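PDB 4OJV: 3',5'-cyclic-nucleotide phosphodiesterase 1 from Saccharomyces cerevisiae, which belongs to the class-II cyclic-nucleotide phosphodiesterases, a branch of the metallo-hydrolase clan, and carries a two-zinc site. Local coordinates for residues 281-286 and 338-343; 32-37 and 199-204. All blocks are in the same frame, centred on the assembly; numbering follows the deposited sequence.

Overall arrangement
Two mixed sheets make up the body of this chain, and the two contacts lie on opposite sides of its centre, 34 Å apart between centres and about 19 Å between nearest atoms. Interaction 2 joins the sheets directly: strand 35-38 belongs to the first, and the loop 199-204 connects strands 197-198 and 204-215 at the border of the second. Interaction 1 sits beside the second sheet, where the loop after its strand 273-279 meets helix 336-350, whose Leu341 packs on strand 357-360. Along the chain, interaction 2 is complete before interaction 1 opens. One contact thus ties sheet to sheet, while the other packs a loop that begins near the zinc site, at Ser281, against a helix.

Interaction 1 of 2, residues 281-286 and 338-343; sequences SCPLSS and LTILEE
Glu343 reaches from helix 336-350 to the loop at Pro283 and Leu284, and its side chain makes the direct polar bond of the contact. CB starts 4.1 Å from Leu284 CD1. CG, anti to the carbonyl carbon (chi1 -68°), lies near the same methyl, and with the chain extended beyond it the carboxylate carbon CD comes to 3.7 Å from Leu284 CD1. Leu284 and Glu343 run alongside each other, pointing opposite ways. At the tip, Glu343 OE1 accepts a hydrogen bond from Leu284 N, 2.9 Å long and nearly straight at 165°, on its syn side and 24° out of the carboxylate plane. OE2 takes a bond from a water at 2.6 Å, and this water accepts from Ser285 N, so one carboxylate serves two successive backbone N-H groups, one directly and one through water.

One turn back on the helix, Ile340 crosses Pro283 obliquely, with CG1 3.6 Å from Pro283 CA and CD1 3.6 Å from Cys282 C. Thr339 adds its methyl, CG2, 3.9 Å from Pro283 CB. Helix 297-311 packs on Leu284 and Glu343 through Pro297. At the near end of the loop, Ser281 OG is hydrogen-bonded to Glu279 and to His326, a zinc ligand, which makes Ser281 a second-shell residue. The chemistry is therefore divided: hydrocarbon from Ile340 and Thr339 backs the proline, while the carboxylate, if ionised as expected, would be stabilised by the Leu284 N-H directly and by the Ser285 N-H through the water.

Interaction 2 of 2, residues 32-37 and 199-204; sequences DPELIA and CTIFPW
Ile36 packs its methyl CD1 among Phe202, Cys199 and Trp204, and such apolar contacts make up most of the interface. Ile36 CG1 sits anti to the carbonyl carbon (chi1 -75°), and CD1 beyond it meets Phe202 CD2 at 3.6 Å, Cys199 SG at 3.8 Å and Trp204 CE3 at 4.0 Å. The Ile36 and Phe202 side chains pass with their directions opposed, and Ile36 CG1 also comes close to Phe202 CE2. Nearer the solvent, Glu34 uses its aliphatic part, its CG lying 4.0 Å from Ile201 CG1 where the two side chains cross at about a right angle.

These residues join the two mixed sheets of the metallo-hydrolase fold: Ile36 is on strand 35-38, between strands 22-27 and 121-125 of one sheet, whereas 199-204 links two antiparallel strands at the edge of the other. Pro27 of strand 22-27 touches both Phe202 and Trp204, and Phe230 of strand 222-232 lies against Cys199 and Trp204.

Among the aromatic contacts, the edge of Phe202 turns to the backbone, with CZ 3.2 Å from Glu34 O and this oxygen in the plane of the ring. Within the loop, Phe202 CB lies over one face of the Trp204 indole, 3.6 Å from its plane and nearer the rim than the centre.

The loop's own backbone closes through Cys199 N bonded to Trp204 O, and an inverse gamma turn centred on Pro203 brings Trp204 N to Phe202 O in a weak hydrogen bond.

Interaction 1 of 2, residues 281-286 and 338-343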
ATOM      1  N   SER A 281      11.446 -11.208  11.134  1.00 11.09           N
ATOM      2  CA  SER A 281      10.047 -11.255  10.739  1.00 11.55           C
ATOM      3  C   SER A 281       9.176 -12.036  11.707  1.00 11.57           C
ATOM      4  O   SER A 281       8.002 -11.709  11.885  1.00 11.58           O
ATOM      5  CB  SER A 281       9.896 -11.867   9.349  1.00 11.83           C
ATOM      6  OG  SER A 281      10.405 -11.028   8.333  1.00 11.58           O
ATOM      7  N   CYS A 282       9.748 -13.086  12.297  1.00 12.56           N
ATOM      8  CA  CYS A 282       8.973 -14.055  13.060  1.00 13.49           C
ATOM      9  C   CYS A 282       9.573 -14.301  14.434  1.00 13.80           C
ATOM     10  O   CYS A 282      10.800 -14.217  14.601  1.00 13.79           O
ATOM     11  CB  CYS A 282       8.959 -15.393  12.336  1.00 15.92           C
ATOM     12  SG  CYS A 282       8.303 -15.333  10.667  1.00 17.66           S
ATOM     13  N   PRO A 283       8.720 -14.636  15.426  1.00 14.93           N
ATOM     14  CA  PRO A 283       9.209 -15.093  16.726  1.00 15.66           C
ATOM     15  C   PRO A 283       9.722 -16.527  16.636  1.00 15.24           C
ATOM     16  O   PRO A 283       9.616 -17.171  15.585  1.00 17.32           O
ATOM     17  CB  PRO A 283       7.957 -15.039  17.602  1.00 16.90           C
ATOM     18  CG  PRO A 283       6.837 -15.294  16.653  1.00 19.10           C
ATOM     19  CD  PRO A 283       7.244 -14.624  15.366  1.00 16.46           C
ATOM     20  N   LEU A 284      10.249 -17.032  17.748  1.00 16.07           N
ATOM     21  CA  LEU A 284      10.758 -18.404  17.792  1.00 18.01           C
ATOM     22  C   LEU A 284       9.706 -19.470  17.484  1.00 19.62           C
ATOM     23  O   LEU A 284      10.046 -20.518  16.927  1.00 24.59           O
ATOM     24  CB  LEU A 284      11.414 -18.696  19.140  1.00 18.51           C
ATOM     25  CG  LEU A 284      12.751 -18.001  19.411  1.00 18.50           C
ATOM     26  CD1 LEU A 284      13.137 -18.174  20.872  1.00 19.75           C
ATOM     27  CD2 LEU A 284      13.851 -18.520  18.493  1.00 20.41           C
ATOM     28  N   SER A 285       8.445 -19.205  17.835  1.00 19.96           N
ATOM     29  CA  SER A 285       7.364 -20.172  17.592  1.00 26.88           C
ATOM     30  C   SER A 285       7.296 -20.517  16.103  1.00 32.81           C
ATOM     31  O   SER A 285       7.060 -19.644  15.265  1.00 37.17           O
ATOM     32  CB  SER A 285       6.021 -19.654  18.117  1.00 31.16           C
ATOM     33  OG  SER A 285       5.639 -18.449  17.476  1.00 37.82           O
ATOM     34  N   SER A 286       7.512 -21.800  15.804  1.00 40.68           N
ATOM     35  CA  SER A 286       7.797 -22.301  14.444  1.00 44.99           C
ATOM     36  C   SER A 286       7.097 -21.591  13.274  1.00 44.87           C
ATOM     37  O   SER A 286       7.581 -20.561  12.798  1.00 47.83           O
ATOM     38  CB  SER A 286       7.575 -23.820  14.373  1.00 49.90           C
ATOM     39  OG  SER A 286       8.565 -24.517  15.110  1.00 55.50           O
ATOM     40  N   LEU A 338       6.965  -7.428  20.637  1.00 11.51           N
ATOM     41  CA  LEU A 338       7.354  -7.567  22.041  1.00 12.17           C
ATOM     42  C   LEU A 338       7.948  -8.948  22.294  1.00 12.06           C
ATOM     43  O   LEU A 338       8.976  -9.070  22.961  1.00 13.71           O
ATOM     44  CB  LEU A 338       6.167  -7.279  22.963  1.00 13.56           C
ATOM     45  CG  LEU A 338       5.591  -5.857  22.881  1.00 13.78           C
ATOM     46  CD1 LEU A 338       4.344  -5.704  23.743  1.00 16.07           C
ATOM     47  CD2 LEU A 338       6.641  -4.816  23.245  1.00 15.57           C
ATOM     48  N   THR A 339       7.308  -9.988  21.756  1.00 12.08           N
ATOM     49  CA  THR A 339       7.828 -11.348  21.876  1.00 12.15           C
ATOM     50  C   THR A 339       9.245 -11.445  21.312  1.00 12.12           C
ATOM     51  O   THR A 339      10.164 -11.953  21.961  1.00 13.40           O
ATOM     52  CB  THR A 339       6.900 -12.336  21.159  1.00 12.72           C
ATOM     53  OG1 THR A 339       5.592 -12.242  21.734  1.00 13.89           O
ATOM     54  CG2 THR A 339       7.426 -13.769  21.234  1.00 13.99           C
ATOM     55  N   ILE A 340       9.418 -10.938  20.095  1.00 12.08           N
ATOM     56  CA  ILE A 340      10.711 -10.967  19.412  1.00 12.23           C
ATOM     57  C   ILE A 340      11.777 -10.180  20.176  1.00 12.09           C
ATOM     58  O   ILE A 340      12.909 -10.647  20.327  1.00 12.33           O
ATOM     59  CB  ILE A 340      10.554 -10.465  17.956  1.00 12.54           C
ATOM     60  CG1 ILE A 340       9.894 -11.559  17.111  1.00 12.95           C
ATOM     61  CG2 ILE A 340      11.877 -10.008  17.356  1.00 13.82           C
ATOM     62  CD1 ILE A 340       9.238 -11.055  15.838  1.00 12.84           C
ATOM     63  N   LEU A 341      11.405  -9.008  20.683  1.00 12.18           N
ATOM     64  CA  LEU A 341      12.359  -8.196  21.435  1.00 13.20           C
ATOM     65  C   LEU A 341      12.862  -8.965  22.666  1.00 13.82           C
ATOM     66  O   LEU A 341      14.067  -9.013  22.938  1.00 14.46           O
ATOM     67  CB  LEU A 341      11.744  -6.854  21.828  1.00 13.75           C
ATOM     68  CG  LEU A 341      12.657  -5.838  22.509  1.00 13.40           C
ATOM     69  CD1 LEU A 341      13.849  -5.476  21.634  1.00 15.42           C
ATOM     70  CD2 LEU A 341      11.855  -4.600  22.879  1.00 14.98           C
ATOM     71  N   GLU A 342      11.936  -9.588  23.391  1.00 13.58           N
ATOM     72  CA  GLU A 342      12.297 -10.363  24.580  1.00 14.87           C
ATOM     73  C   GLU A 342      13.161 -11.558  24.236  1.00 14.40           C
ATOM     74  O   GLU A 342      14.146 -11.836  24.919  1.00 15.77           O
ATOM     75  CB  GLU A 342      11.032 -10.824  25.278  1.00 16.61           C
ATOM     76  CG  GLU A 342      10.293  -9.694  25.951  1.00 21.64           C
ATOM     77  CD  GLU A 342       8.947 -10.118  26.479  1.00 26.09           C
ATOM     78  OE1 GLU A 342       8.543 -11.273  26.223  1.00 29.75           O
ATOM     79  OE2 GLU A 342       8.296  -9.290  27.150  1.00 32.57           O
ATOM     80  N   GLU A 343      12.805 -12.256  23.162  1.00 13.93           N
ATOM     81  CA  GLU A 343      13.555 -13.421  22.707  1.00 14.01           C
ATOM     82  C   GLU A 343      14.960 -13.053  22.258  1.00 14.65           C
ATOM     83  O   GLU A 343      15.934 -13.740  22.596  1.00 16.15           O
ATOM     84  CB  GLU A 343      12.785 -14.175  21.616  1.00 14.13           C
ATOM     85  CG  GLU A 343      11.529 -14.840  22.167  1.00 15.48           C
ATOM     86  CD  GLU A 343      10.656 -15.502  21.117  1.00 14.41           C
ATOM     87  OE1 GLU A 343      10.803 -15.227  19.906  1.00 14.57           O
ATOM     88  OE2 GLU A 343       9.798 -16.318  21.507  1.00 15.91           O
TER
HETATM   89  O   HOH W   1       7.846 -17.500  20.191  1.00 18.42           O

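Interaction 2 of 2, residues 32-37 and 199-204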
ATOM      1  N   ASP A  32      18.946  20.781   4.387  1.00 15.23           N
ATOM      2  CA  ASP A  32      18.670  20.589   2.970  1.00 15.17           C
ATOM      3  C   ASP A  32      17.358  19.833   2.795  1.00 14.79           C
ATOM      4  O   ASP A  32      16.983  19.026   3.657  1.00 15.84           O
ATOM      5  CB  ASP A  32      19.789  19.804   2.309  1.00 15.84           C
ATOM      6  CG  ASP A  32      21.136  20.400   2.577  1.00 17.00           C
ATOM      7  OD1 ASP A  32      21.522  21.352   1.870  1.00 19.26           O
ATOM      8  OD2 ASP A  32      21.801  19.928   3.512  1.00 18.73           O
ATOM      9  N   PRO A  33      16.652  20.083   1.680  1.00 13.80           N
ATOM     10  CA  PRO A  33      15.424  19.323   1.416  1.00 14.37           C
ATOM     11  C   PRO A  33      15.679  17.899   0.916  1.00 13.52           C
ATOM     12  O   PRO A  33      14.774  17.075   0.945  1.00 14.31           O
ATOM     13  CB  PRO A  33      14.717  20.164   0.349  1.00 16.80           C
ATOM     14  CG  PRO A  33      15.809  20.910  -0.335  1.00 18.12           C
ATOM     15  CD  PRO A  33      16.854  21.178   0.710  1.00 15.52           C
ATOM     16  N   GLU A  34      16.894  17.610   0.467  1.00 13.69           N
ATOM     17  CA  GLU A  34      17.185  16.322  -0.145  1.00 13.51           C
ATOM     18  C   GLU A  34      17.169  15.194   0.870  1.00 13.30           C
ATOM     19  O   GLU A  34      17.628  15.336   2.002  1.00 13.92           O
ATOM     20  CB  GLU A  34      18.523  16.367  -0.890  1.00 15.59           C
ATOM     21  CG  GLU A  34      18.493  17.199  -2.170  1.00 18.38           C
ATOM     22  CD  GLU A  34      18.666  18.692  -1.941  1.00 19.76           C
ATOM     23  OE1 GLU A  34      19.053  19.101  -0.829  1.00 19.55           O
ATOM     24  OE2 GLU A  34      18.424  19.467  -2.894  1.00 27.41           O
ATOM     25  N   LEU A  35      16.622  14.060   0.434  1.00 12.10           N
ATOM     26  CA  LEU A  35      16.443  12.878   1.260  1.00 11.56           C
ATOM     27  C   LEU A  35      16.741  11.631   0.437  1.00 11.07           C
ATOM     28  O   LEU A  35      16.478  11.609  -0.775  1.00 13.46           O
ATOM     29  CB  LEU A  35      14.995  12.792   1.756  1.00 11.82           C
ATOM     30  CG  LEU A  35      14.499  13.930   2.644  1.00 12.63           C
ATOM     31  CD1 LEU A  35      12.987  13.892   2.814  1.00 14.16           C
ATOM     32  CD2 LEU A  35      15.203  13.890   3.995  1.00 14.22           C
ATOM     33  N   ILE A  36      17.278  10.602   1.092  1.00 10.74           N
ATOM     34  CA  ILE A  36      17.440   9.274   0.508  1.00 11.63           C
ATOM     35  C   ILE A  36      16.370   8.357   1.090  1.00 10.04           C
ATOM     36  O   ILE A  36      16.072   8.442   2.279  1.00 10.66           O
ATOM     37  CB  ILE A  36      18.841   8.676   0.837  1.00 14.44           C
ATOM     38  CG1 ILE A  36      19.931   9.350  -0.013  1.00 15.88           C
ATOM     39  CG2 ILE A  36      18.838   7.151   0.701  1.00 15.09           C
ATOM     40  CD1 ILE A  36      21.329   8.966   0.413  1.00 18.14           C
ATOM     41  N   ALA A  37      15.801   7.474   0.276  1.00  9.58           N
ATOM     42  CA  ALA A  37      14.946   6.400   0.779  1.00  9.29           C
ATOM     43  C   ALA A  37      15.651   5.057   0.613  1.00  9.50           C
ATOM     44  O   ALA A  37      16.243   4.784  -0.439  1.00 11.08           O
ATOM     45  CB  ALA A  37      13.616   6.386   0.041  1.00 10.33           C
ATOM     46  N   CYS A 199      26.957   8.485  -3.042  1.00 21.30           N
ATOM     47  CA  CYS A 199      25.636   9.097  -2.999  1.00 19.65           C
ATOM     48  C   CYS A 199      25.684  10.414  -3.767  1.00 20.68           C
ATOM     49  O   CYS A 199      26.745  11.039  -3.882  1.00 21.63           O
ATOM     50  CB  CYS A 199      25.177   9.338  -1.562  1.00 19.46           C
ATOM     51  SG  CYS A 199      24.807   7.839  -0.616  1.00 19.85           S
ATOM     52  N   THR A 200      24.535  10.837  -4.285  1.00 20.45           N
ATOM     53  CA  THR A 200      24.461  11.957  -5.226  1.00 21.19           C
ATOM     54  C   THR A 200      24.551  13.330  -4.557  1.00 20.83           C
ATOM     55  O   THR A 200      25.128  14.261  -5.122  1.00 25.87           O
ATOM     56  CB  THR A 200      23.177  11.886  -6.082  1.00 21.85           C
ATOM     57  OG1 THR A 200      22.032  12.128  -5.257  1.00 23.64           O
ATOM     58  CG2 THR A 200      23.040  10.523  -6.751  1.00 23.39           C
ATOM     59  N   ILE A 201      23.975  13.473  -3.369  1.00 19.75           N
ATOM     60  CA  ILE A 201      23.977  14.782  -2.700  1.00 21.77           C
ATOM     61  C   ILE A 201      24.775  14.748  -1.401  1.00 21.30           C
ATOM     62  O   ILE A 201      25.630  15.618  -1.161  1.00 21.98           O
ATOM     63  CB  ILE A 201      22.544  15.327  -2.444  1.00 22.56           C
ATOM     64  CG1 ILE A 201      21.746  15.426  -3.753  1.00 26.23           C
ATOM     65  CG2 ILE A 201      22.570  16.665  -1.699  1.00 23.81           C
ATOM     66  CD1 ILE A 201      22.203  16.505  -4.722  1.00 28.68           C
ATOM     67  N   PHE A 202      24.518  13.742  -0.566  1.00 16.21           N
ATOM     68  CA  PHE A 202      25.206  13.678   0.713  1.00 15.37           C
ATOM     69  C   PHE A 202      26.628  13.181   0.499  1.00 14.82           C
ATOM     70  O   PHE A 202      26.869  12.391  -0.410  1.00 14.91           O
ATOM     71  CB  PHE A 202      24.487  12.765   1.711  1.00 14.39           C
ATOM     72  CG  PHE A 202      23.015  13.059   1.881  1.00 13.54           C
ATOM     73  CD1 PHE A 202      22.519  14.364   1.863  1.00 13.79           C
ATOM     74  CD2 PHE A 202      22.124  12.014   2.108  1.00 13.12           C
ATOM     75  CE1 PHE A 202      21.164  14.613   2.026  1.00 14.47           C
ATOM     76  CE2 PHE A 202      20.769  12.258   2.277  1.00 13.06           C
ATOM     77  CZ  PHE A 202      20.291  13.557   2.240  1.00 13.91           C
ATOM     78  N   PRO A 203      27.569  13.624   1.354  1.00 15.35           N
ATOM     79  CA  PRO A 203      28.973  13.206   1.234  1.00 15.61           C
ATOM     80  C   PRO A 203      29.172  11.813   1.840  1.00 15.24           C
ATOM     81  O   PRO A 203      29.945  11.629   2.797  1.00 15.59           O
ATOM     82  CB  PRO A 203      29.727  14.291   2.009  1.00 17.79           C
ATOM     83  CG  PRO A 203      28.745  14.762   3.027  1.00 18.34           C
ATOM     84  CD  PRO A 203      27.392  14.674   2.374  1.00 17.32           C
ATOM     85  N   TRP A 204      28.439  10.854   1.273  1.00 14.26           N
ATOM     86  CA  TRP A 204      28.382   9.486   1.767  1.00 13.36           C
ATOM     87  C   TRP A 204      28.758   8.495   0.714  1.00 13.06           C
ATOM     88  O   TRP A 204      28.506   8.705  -0.475  1.00 16.06           O
ATOM     89  CB  TRP A 204      26.971   9.120   2.181  1.00 13.48           C
ATOM     90  CG  TRP A 204      26.357   9.876   3.307  1.00 12.66           C
ATOM     91  CD1 TRP A 204      26.903  10.884   4.098  1.00 12.73           C
ATOM     92  CD2 TRP A 204      25.007   9.682   3.807  1.00 12.11           C
ATOM     93  NE1 TRP A 204      25.999  11.314   5.039  1.00 12.45           N
ATOM     94  CE2 TRP A 204      24.827  10.623   4.909  1.00 11.56           C
ATOM     95  CE3 TRP A 204      23.956   8.839   3.456  1.00 12.95           C
ATOM     96  CZ2 TRP A 204      23.634  10.702   5.618  1.00 12.02           C
ATOM     97  CZ3 TRP A 204      22.767   8.926   4.181  1.00 12.68           C
ATOM     98  CH2 TRP A 204      22.610   9.831   5.234  1.00 12.00           C
TER